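Local coordinates for ABC transporter substrate binding protein (Ribose) (Agrobacterium vitis S4, PDB 4WT7), which binds d-allitol and probably serves as the periplasmic, carbohydrate-binding component of an ABC transporter, at residues A[229-232]-A[233-237]. Residues are numbered along the deposited sequence; the frame is centred on the assembly and turned at random.
Sequences PQLG and ATQAL
T234 turns its hydroxyl back along helix 227-240 onto the carbonyl of Q230, one turn earlier. T234 OG1 lies beside its own backbone N and anti to the carbonyl carbon (chi1 -58°), and donates to Q230 O at 2.8 Å, from above the carbonyl plane. T234 N also bonds to Q230 O, at 2.8 Å, so one acceptor takes both the helical N-H and the hydroxyl. The Q230 and T234 side chains run side by side and point the same way, CG of Q230 lying 4.0 Å from T234 OG1. Q230 extends fully, its CG anti to the backbone N (chi1 -175°), and its amide nitrogen reaches A269 O on the neighbouring strand 267-272; T247 on strand 246-249 bonds to T234 OG1. On another side of the helix, L231 and Q235 pair differently: their side chains slant across one another, and the amide end lies against the leucine's methyl, Q235 NE2 to L231 CD1 at 3.5 Å. Q235 CG also sits 3.2 Å from L231 O, the carbonyl that accepts Q235 N. G232 adds no side chain, but its carbonyl keeps the regular i to i+4 pattern, A236 N to G232 O at 3.0 Å. The turn belongs to the helical crossover of a beta-alpha-beta unit in one lobe of a periplasmic-binding-protein fold, with helix 198-212 packed against Q235 and A236. Chemically, the buried T234 hydroxyl is held between helix and sheet: it donates a hydrogen bond to Q230 O and also bonds to T247 OG1, linking the helix backbone to strand 246-249.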
loop_
_atom_site.group_PDB
_atom_site.type_symbol
_atom_site.label_atom_id
_atom_site.label_comp_id
_atom_site.label_asym_id
_atom_site.label_seq_id
_atom_site.Cartn_x
_atom_site.Cartn_y
_atom_site.Cartn_z
ATOM N N PRO A 229 6.001 -1.956 8.510
ATOM C CA PRO A 229 6.755 -1.175 9.516
ATOM C C PRO A 229 5.981 -1.133 10.844
ATOM O O PRO A 229 6.573 -1.199 11.952
ATOM C CB PRO A 229 6.832 0.217 8.910
ATOM C CG PRO A 229 6.641 -0.008 7.421
ATOM C CD PRO A 229 5.762 -1.202 7.268
ATOM N N GLN A 230 4.654 -1.053 10.736
ATOM C CA GLN A 230 3.811 -1.115 11.922
ATOM C C GLN A 230 4.164 -2.349 12.746
ATOM O O GLN A 230 4.293 -2.264 13.958
ATOM C CB GLN A 230 2.323 -1.095 11.568
ATOM C CG GLN A 230 1.375 -1.038 12.765
ATOM C CD GLN A 230 -0.098 -1.189 12.347
ATOM O OE1 GLN A 230 -0.414 -1.461 11.179
ATOM N NE2 GLN A 230 -0.998 -1.019 13.308
ATOM N N LEU A 231 4.309 -3.491 12.080
ATOM C CA LEU A 231 4.648 -4.754 12.745
ATOM C C LEU A 231 5.982 -4.642 13.505
ATOM O O LEU A 231 6.062 -4.980 14.674
ATOM C CB LEU A 231 4.742 -5.872 11.706
ATOM C CG LEU A 231 5.088 -7.301 12.147
ATOM C CD1 LEU A 231 4.201 -7.730 13.309
ATOM C CD2 LEU A 231 4.940 -8.266 10.931
ATOM N N GLY A 232 7.022 -4.156 12.836
ATOM C CA GLY A 232 8.271 -3.835 13.511
ATOM C C GLY A 232 8.122 -2.901 14.714
ATOM O O GLY A 232 8.653 -3.169 15.789
ATOM N N ALA A 233 7.427 -1.788 14.501
ATOM C CA ALA A 233 7.103 -0.823 15.540
ATOM C C ALA A 233 6.475 -1.476 16.773
ATOM O O ALA A 233 6.925 -1.248 17.894
ATOM C CB ALA A 233 6.161 0.236 14.973
ATOM N N THR A 234 5.435 -2.267 16.537
ATOM C CA THR A 234 4.644 -2.874 17.598
ATOM C C THR A 234 5.533 -3.793 18.439
ATOM O O THR A 234 5.570 -3.705 19.676
ATOM C CB THR A 234 3.450 -3.633 16.970
ATOM O OG1 THR A 234 2.680 -2.699 16.208
ATOM C CG2 THR A 234 2.563 -4.279 18.029
ATOM N N GLN A 235 6.290 -4.638 17.754
ATOM C CA GLN A 235 7.244 -5.492 18.430
ATOM C C GLN A 235 8.219 -4.681 19.284
ATOM O O GLN A 235 8.474 -5.066 20.428
ATOM C CB GLN A 235 8.023 -6.321 17.418
ATOM C CG GLN A 235 7.170 -7.289 16.641
ATOM C CD GLN A 235 7.894 -7.854 15.425
ATOM O OE1 GLN A 235 9.032 -7.490 15.152
ATOM N NE2 GLN A 235 7.232 -8.744 14.694
ATOM N N ALA A 236 8.758 -3.576 18.747
ATOM C CA ALA A 236 9.762 -2.820 19.496
ATOM C C ALA A 236 9.120 -2.243 20.758
ATOM O O ALA A 236 9.757 -2.194 21.800
ATOM C CB ALA A 236 10.409 -1.698 18.629
ATOM N N LEU A 237 7.849 -1.851 20.687
ATOM C CA LEU A 237 7.161 -1.365 21.879
ATOM C C LEU A 237 7.088 -2.444 22.970
ATOM O O LEU A 237 7.336 -2.166 24.162
ATOM C CB LEU A 237 5.753 -0.886 21.558
ATOM C CG LEU A 237 5.659 0.306 20.599
ATOM C CD1 LEU A 237 4.231 0.565 20.269
ATOM C CD2 LEU A 237 6.329 1.570 21.183
#